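Side-chain contacts in elongin-C (Saccharomyces cerevisiae, PDB 5ZB2), which links the cullin Cul3 to substrate receptors in an E3 ubiquitin ligase that polyubiquitylates monoubiquitylated RNA polymerase II subunit RPO21 and contributes to global genomic repair: residues B[65-70]-B[82-87]; B[51-56]-B[95-100]. All coordinates share one frame; numbering follows the deposited sequence.

Interaction 1 of 2, residues B[65-70]-B[82-87]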
ATOM      1  N   LEU B  65       4.913 -28.233 -30.456  1.00 66.46           N
ATOM      2  CA  LEU B  65       3.942 -28.536 -31.503  1.00 68.90           C
ATOM      3  C   LEU B  65       3.734 -30.038 -31.632  1.00 71.81           C
ATOM      4  O   LEU B  65       2.599 -30.527 -31.588  1.00 74.57           O
ATOM      5  CB  LEU B  65       4.401 -27.938 -32.834  1.00 71.76           C
ATOM      6  CG  LEU B  65       4.412 -26.411 -32.922  1.00 69.67           C
ATOM      7  CD1 LEU B  65       5.018 -25.963 -34.240  1.00 73.45           C
ATOM      8  CD2 LEU B  65       3.008 -25.841 -32.766  1.00 70.39           C
ATOM      9  N   ASN B  66       4.824 -30.791 -31.792  1.00 70.89           N
ATOM     10  CA  ASN B  66       4.716 -32.245 -31.807  1.00 73.49           C
ATOM     11  C   ASN B  66       4.073 -32.746 -30.521  1.00 74.91           C
ATOM     12  O   ASN B  66       3.156 -33.575 -30.550  1.00 77.35           O
ATOM     13  CB  ASN B  66       6.098 -32.869 -32.000  1.00 72.41           C
ATOM     14  CG  ASN B  66       6.779 -32.385 -33.262  1.00 75.04           C
ATOM     15  OD1 ASN B  66       6.140 -32.215 -34.300  1.00 80.26           O
ATOM     16  ND2 ASN B  66       8.084 -32.148 -33.179  1.00 77.37           N
ATOM     17  N   TYR B  67       4.536 -32.235 -29.379  1.00 73.56           N
ATOM     18  CA  TYR B  67       3.937 -32.598 -28.100  1.00 76.03           C
ATOM     19  C   TYR B  67       2.439 -32.321 -28.096  1.00 76.90           C
ATOM     20  O   TYR B  67       1.661 -33.076 -27.501  1.00 77.08           O
ATOM     21  CB  TYR B  67       4.630 -31.833 -26.972  1.00 76.88           C
ATOM     22  CG  TYR B  67       3.885 -31.849 -25.657  1.00 79.18           C
ATOM     23  CD1 TYR B  67       4.038 -32.899 -24.762  1.00 97.14           C
ATOM     24  CD2 TYR B  67       3.036 -30.807 -25.306  1.00 75.49           C
ATOM     25  CE1 TYR B  67       3.362 -32.914 -23.557  1.00 81.38           C
ATOM     26  CE2 TYR B  67       2.355 -30.814 -24.104  1.00 75.90           C
ATOM     27  CZ  TYR B  67       2.522 -31.868 -23.233  1.00 81.48           C
ATOM     28  OH  TYR B  67       1.846 -31.880 -22.034  1.00 80.06           O
ATOM     29  N   ASN B  68       2.014 -31.245 -28.761  1.00 76.76           N
ATOM     30  CA  ASN B  68       0.601 -30.883 -28.757  1.00 79.60           C
ATOM     31  C   ASN B  68      -0.218 -31.859 -29.592  1.00 80.49           C
ATOM     32  O   ASN B  68      -1.216 -32.412 -29.116  1.00 83.24           O
ATOM     33  CB  ASN B  68       0.422 -29.454 -29.270  1.00 75.24           C
ATOM     34  CG  ASN B  68      -1.009 -28.965 -29.146  1.00 77.19           C
ATOM     35  OD1 ASN B  68      -1.890 -29.387 -29.893  1.00 83.45           O
ATOM     36  ND2 ASN B  68      -1.245 -28.068 -28.196  1.00 72.37           N
ATOM     37  N   LEU B  69       0.190 -32.086 -30.843  1.00 82.62           N
ATOM     38  CA  LEU B  69      -0.567 -32.980 -31.714  1.00 87.53           C
ATOM     39  C   LEU B  69      -0.662 -34.383 -31.130  1.00 85.78           C
ATOM     40  O   LEU B  69      -1.678 -35.062 -31.315  1.00 89.25           O
ATOM     41  CB  LEU B  69       0.072 -33.028 -33.104  1.00 86.49           C
ATOM     42  CG  LEU B  69      -0.605 -33.954 -34.120  1.00 89.02           C
ATOM     43  CD1 LEU B  69      -2.048 -33.531 -34.372  1.00 89.61           C
ATOM     44  CD2 LEU B  69       0.181 -33.984 -35.421  1.00 91.94           C
ATOM     45  N   LYS B  70       0.375 -34.833 -30.422  1.00 81.47           N
ATOM     46  CA  LYS B  70       0.365 -36.178 -29.857  1.00 83.15           C
ATOM     47  C   LYS B  70      -0.772 -36.343 -28.855  1.00 84.70           C
ATOM     48  O   LYS B  70      -1.633 -37.216 -29.008  1.00 86.43           O
ATOM     49  CB  LYS B  70       1.714 -36.481 -29.201  1.00 86.43           C
ATOM     50  CG  LYS B  70       2.842 -36.737 -30.193  1.00101.45           C
ATOM     51  CD  LYS B  70       4.138 -37.115 -29.489  1.00 95.93           C
ATOM     52  CE  LYS B  70       5.260 -37.367 -30.488  1.00102.74           C
ATOM     53  NZ  LYS B  70       6.532 -37.769 -29.822  1.00 94.69           N
ATOM     54  N   PRO B  82       1.958 -36.226 -20.022  1.00 86.84           N
ATOM     55  CA  PRO B  82       3.172 -35.691 -19.397  1.00 84.78           C
ATOM     56  C   PRO B  82       3.191 -34.172 -19.420  1.00 84.18           C
ATOM     57  O   PRO B  82       2.478 -33.521 -20.186  1.00 83.89           O
ATOM     58  CB  PRO B  82       4.309 -36.263 -20.253  1.00 80.68           C
ATOM     59  CG  PRO B  82       3.705 -37.376 -21.019  1.00 85.37           C
ATOM     60  CD  PRO B  82       2.275 -37.015 -21.223  1.00 84.25           C
ATOM     61  N   GLU B  83       4.035 -33.608 -18.561  1.00 84.94           N
ATOM     62  CA  GLU B  83       4.234 -32.169 -18.520  1.00 87.05           C
ATOM     63  C   GLU B  83       5.315 -31.771 -19.515  1.00 81.84           C
ATOM     64  O   GLU B  83       6.310 -32.480 -19.688  1.00 82.43           O
ATOM     65  CB  GLU B  83       4.622 -31.707 -17.113  1.00 98.92           C
ATOM     66  CG  GLU B  83       5.890 -32.345 -16.565  1.00 99.44           C
ATOM     67  CD  GLU B  83       6.374 -31.676 -15.296  1.00103.84           C
ATOM     68  OE1 GLU B  83       6.268 -30.435 -15.199  1.00100.20           O
ATOM     69  OE2 GLU B  83       6.858 -32.390 -14.393  1.00115.56           O
ATOM     70  N   PHE B  84       5.105 -30.638 -20.176  1.00 78.67           N
ATOM     71  CA  PHE B  84       6.082 -30.095 -21.112  1.00 77.35           C
ATOM     72  C   PHE B  84       7.081 -29.260 -20.323  1.00 76.46           C
ATOM     73  O   PHE B  84       6.738 -28.194 -19.804  1.00 76.01           O
ATOM     74  CB  PHE B  84       5.393 -29.266 -22.191  1.00 74.38           C
ATOM     75  CG  PHE B  84       6.325 -28.759 -23.250  1.00 72.51           C
ATOM     76  CD1 PHE B  84       6.595 -29.520 -24.373  1.00 72.98           C
ATOM     77  CD2 PHE B  84       6.931 -27.520 -23.124  1.00 76.09           C
ATOM     78  CE1 PHE B  84       7.453 -29.059 -25.350  1.00 70.77           C
ATOM     79  CE2 PHE B  84       7.789 -27.053 -24.099  1.00 80.08           C
ATOM     80  CZ  PHE B  84       8.051 -27.824 -25.214  1.00 72.66           C
ATOM     81  N   GLU B  85       8.313 -29.748 -20.222  1.00 77.78           N
ATOM     82  CA  GLU B  85       9.345 -29.034 -19.485  1.00 77.80           C
ATOM     83  C   GLU B  85       9.746 -27.762 -20.224  1.00 72.61           C
ATOM     84  O   GLU B  85       9.897 -27.754 -21.448  1.00 71.71           O
ATOM     85  CB  GLU B  85      10.564 -29.930 -19.279  1.00 91.06           C
ATOM     86  CG  GLU B  85      10.281 -31.180 -18.459  1.00101.91           C
ATOM     87  CD  GLU B  85      11.483 -32.100 -18.361  1.00122.11           C
ATOM     88  OE1 GLU B  85      12.454 -31.897 -19.121  1.00123.01           O
ATOM     89  OE2 GLU B  85      11.459 -33.026 -17.523  1.00126.58           O
ATOM     90  N   ILE B  86       9.916 -26.681 -19.468  1.00 69.25           N
ATOM     91  CA  ILE B  86      10.320 -25.394 -20.026  1.00 66.83           C
ATOM     92  C   ILE B  86      11.511 -24.880 -19.227  1.00 65.62           C
ATOM     93  O   ILE B  86      11.359 -24.557 -18.040  1.00 64.45           O
ATOM     94  CB  ILE B  86       9.157 -24.388 -20.009  1.00 65.55           C
ATOM     95  CG1 ILE B  86       8.057 -24.847 -20.972  1.00 65.15           C
ATOM     96  CG2 ILE B  86       9.649 -22.990 -20.378  1.00 63.61           C
ATOM     97  CD1 ILE B  86       6.811 -23.982 -20.971  1.00 62.27           C
ATOM     98  N   PRO B  87      12.703 -24.777 -19.818  1.00 66.12           N
ATOM     99  CA  PRO B  87      13.855 -24.285 -19.051  1.00 66.59           C
ATOM    100  C   PRO B  87      13.613 -22.879 -18.526  1.00 66.36           C
ATOM    101  O   PRO B  87      13.086 -22.016 -19.231  1.00 66.19           O
ATOM    102  CB  PRO B  87      15.005 -24.319 -20.065  1.00 69.88           C
ATOM    103  CG  PRO B  87      14.557 -25.235 -21.147  1.00 70.46           C
ATOM    104  CD  PRO B  87      13.070 -25.121 -21.203  1.00 69.69           C
TER

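Interaction 2 of 2, residues B[51-56]-B[95-100]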
ATOM      1  N   LYS B  51      13.085 -14.654 -37.882  1.00112.47           N
ATOM      2  CA  LYS B  51      14.125 -13.820 -37.311  1.00116.07           C
ATOM      3  C   LYS B  51      13.731 -13.405 -35.893  1.00115.07           C
ATOM      4  O   LYS B  51      12.590 -13.578 -35.458  1.00110.74           O
ATOM      5  CB  LYS B  51      14.363 -12.591 -38.187  1.00124.29           C
ATOM      6  CG  LYS B  51      14.771 -12.922 -39.616  1.00128.04           C
ATOM      7  CD  LYS B  51      15.001 -11.663 -40.438  1.00131.85           C
ATOM      8  CE  LYS B  51      15.445 -11.997 -41.853  1.00130.25           C
ATOM      9  NZ  LYS B  51      15.711 -10.774 -42.660  1.00138.96           N
ATOM     10  N   GLN B  52      14.702 -12.855 -35.167  1.00118.03           N
ATOM     11  CA  GLN B  52      14.533 -12.378 -33.797  1.00119.54           C
ATOM     12  C   GLN B  52      14.377 -13.508 -32.787  1.00108.83           C
ATOM     13  O   GLN B  52      14.098 -13.239 -31.612  1.00105.75           O
ATOM     14  CB  GLN B  52      13.335 -11.431 -33.667  1.00129.73           C
ATOM     15  CG  GLN B  52      13.391 -10.218 -34.580  1.00138.63           C
ATOM     16  CD  GLN B  52      12.102  -9.416 -34.560  1.00157.13           C
ATOM     17  OE1 GLN B  52      11.081  -9.876 -34.051  1.00167.94           O
ATOM     18  NE2 GLN B  52      12.146  -8.210 -35.113  1.00156.95           N
ATOM     19  N   PHE B  53      14.546 -14.764 -33.202  1.00107.91           N
ATOM     20  CA  PHE B  53      14.442 -15.905 -32.303  1.00106.53           C
ATOM     21  C   PHE B  53      15.635 -16.823 -32.511  1.00110.71           C
ATOM     22  O   PHE B  53      15.978 -17.157 -33.650  1.00111.56           O
ATOM     23  CB  PHE B  53      13.134 -16.675 -32.528  1.00 99.23           C
ATOM     24  CG  PHE B  53      11.910 -15.961 -32.022  1.00 93.49           C
ATOM     25  CD1 PHE B  53      11.953 -15.204 -30.861  1.00 90.02           C
ATOM     26  CD2 PHE B  53      10.710 -16.052 -32.709  1.00 88.80           C
ATOM     27  CE1 PHE B  53      10.829 -14.553 -30.398  1.00 82.18           C
ATOM     28  CE2 PHE B  53       9.581 -15.400 -32.249  1.00 83.70           C
ATOM     29  CZ  PHE B  53       9.641 -14.650 -31.092  1.00 78.37           C
ATOM     30  N   ASP B  54      16.258 -17.234 -31.409  1.00114.66           N
ATOM     31  CA  ASP B  54      17.454 -18.057 -31.454  1.00114.82           C
ATOM     32  C   ASP B  54      17.101 -19.511 -31.765  1.00109.50           C
ATOM     33  O   ASP B  54      15.934 -19.911 -31.802  1.00104.06           O
ATOM     34  CB  ASP B  54      18.212 -17.968 -30.131  1.00119.34           C
ATOM     35  CG  ASP B  54      18.632 -16.550 -29.795  1.00125.72           C
ATOM     36  OD1 ASP B  54      18.880 -15.764 -30.733  1.00128.28           O
ATOM     37  OD2 ASP B  54      18.713 -16.222 -28.593  1.00128.44           O
ATOM     38  N   SER B  55      18.146 -20.312 -31.980  1.00110.45           N
ATOM     39  CA  SER B  55      17.954 -21.703 -32.377  1.00107.91           C
ATOM     40  C   SER B  55      17.343 -22.525 -31.251  1.00101.66           C
ATOM     41  O   SER B  55      16.499 -23.396 -31.499  1.00 96.87           O
ATOM     42  CB  SER B  55      19.293 -22.299 -32.814  1.00109.84           C
ATOM     43  OG  SER B  55      19.849 -21.557 -33.887  1.00112.48           O
ATOM     44  N   HIS B  56      17.753 -22.269 -30.008  1.00101.06           N
ATOM     45  CA  HIS B  56      17.231 -23.038 -28.883  1.00 98.29           C
ATOM     46  C   HIS B  56      15.747 -22.776 -28.659  1.00 94.38           C
ATOM     47  O   HIS B  56      15.038 -23.645 -28.138  1.00 89.22           O
ATOM     48  CB  HIS B  56      18.026 -22.715 -27.617  1.00 99.56           C
ATOM     49  CG  HIS B  56      17.971 -21.275 -27.216  1.00107.20           C
ATOM     50  ND1 HIS B  56      17.105 -20.802 -26.253  1.00109.86           N
ATOM     51  CD2 HIS B  56      18.677 -20.202 -27.645  1.00122.94           C
ATOM     52  CE1 HIS B  56      17.280 -19.501 -26.107  1.00112.13           C
ATOM     53  NE2 HIS B  56      18.227 -19.112 -26.941  1.00120.41           N
ATOM     54  N   LEU B  95       7.889 -17.368 -24.066  1.00 56.83           N
ATOM     55  CA  LEU B  95       6.540 -16.818 -23.993  1.00 55.42           C
ATOM     56  C   LEU B  95       6.260 -15.917 -25.189  1.00 54.12           C
ATOM     57  O   LEU B  95       5.196 -16.007 -25.813  1.00 53.15           O
ATOM     58  CB  LEU B  95       6.351 -16.048 -22.684  1.00 51.68           C
ATOM     59  CG  LEU B  95       5.058 -15.231 -22.567  1.00 47.89           C
ATOM     60  CD1 LEU B  95       3.827 -16.104 -22.786  1.00 49.02           C
ATOM     61  CD2 LEU B  95       4.993 -14.554 -21.212  1.00 46.62           C
ATOM     62  N   LEU B  96       7.211 -15.043 -25.526  1.00 54.60           N
ATOM     63  CA  LEU B  96       7.025 -14.145 -26.661  1.00 56.94           C
ATOM     64  C   LEU B  96       6.859 -14.925 -27.960  1.00 58.40           C
ATOM     65  O   LEU B  96       6.056 -14.546 -28.821  1.00 58.86           O
ATOM     66  CB  LEU B  96       8.206 -13.178 -26.764  1.00 55.68           C
ATOM     67  CG  LEU B  96       8.460 -12.287 -25.547  1.00 56.93           C
ATOM     68  CD1 LEU B  96       9.638 -11.353 -25.810  1.00 56.82           C
ATOM     69  CD2 LEU B  96       7.214 -11.491 -25.176  1.00 54.34           C
ATOM     70  N   ALA B  97       7.612 -16.016 -28.124  1.00 59.09           N
ATOM     71  CA  ALA B  97       7.483 -16.817 -29.337  1.00 61.12           C
ATOM     72  C   ALA B  97       6.130 -17.514 -29.395  1.00 59.89           C
ATOM     73  O   ALA B  97       5.504 -17.579 -30.459  1.00 60.89           O
ATOM     74  CB  ALA B  97       8.616 -17.837 -29.416  1.00 65.41           C
ATOM     75  N   ALA B  98       5.665 -18.044 -28.262  1.00 57.71           N
ATOM     76  CA  ALA B  98       4.355 -18.684 -28.234  1.00 57.21           C
ATOM     77  C   ALA B  98       3.254 -17.684 -28.558  1.00 57.56           C
ATOM     78  O   ALA B  98       2.267 -18.027 -29.219  1.00 58.10           O
ATOM     79  CB  ALA B  98       4.108 -19.323 -26.868  1.00 54.87           C
ATOM     80  N   ASP B  99       3.407 -16.442 -28.096  1.00 58.16           N
ATOM     81  CA  ASP B  99       2.412 -15.415 -28.383  1.00 57.42           C
ATOM     82  C   ASP B  99       2.360 -15.117 -29.874  1.00 60.60           C
ATOM     83  O   ASP B  99       1.288 -15.144 -30.490  1.00 60.69           O
ATOM     84  CB  ASP B  99       2.734 -14.148 -27.592  1.00 56.16           C
ATOM     85  CG  ASP B  99       1.704 -13.060 -27.795  1.00 57.14           C
ATOM     86  OD1 ASP B  99       0.548 -13.393 -28.133  1.00 57.28           O
ATOM     87  OD2 ASP B  99       2.047 -11.873 -27.611  1.00 57.88           O
ATOM     88  N   TYR B 100       3.518 -14.835 -30.475  1.00 62.20           N
ATOM     89  CA  TYR B 100       3.558 -14.567 -31.907  1.00 67.98           C
ATOM     90  C   TYR B 100       2.988 -15.735 -32.701  1.00 68.96           C
ATOM     91  O   TYR B 100       2.242 -15.534 -33.667  1.00 70.50           O
ATOM     92  CB  TYR B 100       4.992 -14.272 -32.342  1.00 73.84           C
ATOM     93  CG  TYR B 100       5.119 -13.966 -33.816  1.00 85.00           C
ATOM     94  CD1 TYR B 100       4.736 -12.732 -34.324  1.00 90.88           C
ATOM     95  CD2 TYR B 100       5.617 -14.913 -34.702  1.00 89.42           C
ATOM     96  CE1 TYR B 100       4.846 -12.447 -35.670  1.00 98.71           C
ATOM     97  CE2 TYR B 100       5.733 -14.638 -36.051  1.00 99.39           C
ATOM     98  CZ  TYR B 100       5.345 -13.403 -36.529  1.00104.03           C
ATOM     99  OH  TYR B 100       5.457 -13.121 -37.871  1.00103.63           O
TER

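Interaction 1 of 2, residues B[65-70]-B[82-87]
Tyr67 and Phe84 both hold CG anti to the backbone N, at chi1 165° and -176°, and these torsions send the two side chains toward each other, between helix 55-71 and the loop that follows it. The Tyr67 ring reaches the loop with its phenol end, where OH donates a hydrogen bond to the backbone O of Pro82, 2.6 Å away. The acceptor lies at the edge of the ring and in its plane, and the hydroxyl approaches nearly head-on to the carbonyl, tilted a little from the carbonyl plane.

Farther back, Phe84 brings CB and CD1 over one face of the same ring. Its CB stands 4.1 Å from the Tyr67 ring centroid, a CH-pi contact, and its CD1 comes to 3.8 Å from Tyr67 CG. The two ring planes are inclined at 54°, with Phe84 neither stacked flat on Tyr67 nor placed edge-to-face against it. The ring of Phe84 also meets Tyr64 edge-to-face, and Leu11 of a RAD7 chain packs on it; Val5 of that chain reaches Tyr67.

Tyr67 therefore serves the loop in two ways: its hydroxyl satisfies a backbone carbonyl on a segment without regular structure, while its face gives Phe84 an apolar surface. The bond to Pro82 O anchors the phenol end against swinging, Phe84 CB and CD1 probably hinder the ring's turning, and together they tie the loop to the helix.

Interaction 2 of 2, residues B[51-56]-B[95-100]
Phe53 carries this contact, pressing its ring from the loop before helix 55-71 onto helix 91-101. From CB, which leaves the backbone in the direction of helix 91-101, the chain continues to CG beside the backbone N and anti to the carbonyl carbon (chi1 -73°), a torsion that carries the ring toward Ala97. CE2 lies 3.9 Å from both CA and CB of Ala97, and CE1 is slightly farther from CB. At the tip CZ comes closest, 3.5 Å from Ala97 CA and 3.7 Å from Ala97 CB, and it also lies 4.2 Å from the backbone C of Leu96.

The methyl of Ala97 stands over one face of the ring, displaced toward the rim. Ala97 CB is 4.0 Å from the Phe53 ring centroid and 20° off the ring normal, a CH-pi contact. The small side chain of Ala97 lets the aromatic tip approach the helix backbone itself. No hydrogen bond crosses between the segments, so dispersion and burial of apolar surface account for the pairing. Replacing Phe53 by an alanine would probably open a gap over Ala97 and take away the apolar surface that joins the loop to helix 91-101.

Leu58 and Glu93 also touch the Phe53 side chain, while its backbone is hydrogen-bonded to Ser24 OG (through O) and to Lys25, which ties the segment to the loop after strand 19-23. On helix 91-101, Asp99 makes a salt bridge with Lys59 of a RAD7 chain. An aromatic side chain thus packs a connecting loop onto a helix of the Skp1-family BTB/POZ fold, in the adaptor that binds RAD7.

The two contacts are centred 16 Å apart, with nearest atoms about 7 Å from each other and no direct touch. Helix 55-71 connects them: the 51-56 segment of interaction 2 runs into its start, and the 65-70 segment of interaction 1 lies near its end. Along the chain the order is 51-56, 65-70, 82-87 and 95-100, so interaction 1 is nested inside the loop closed by interaction 2. The inner contact returns the connecting loop to helix 55-71, and the outer one brings helix 91-101 against the loop where helix 55-71 begins. RAD7 packs beside both, consistent with this helical part serving as its docking surface.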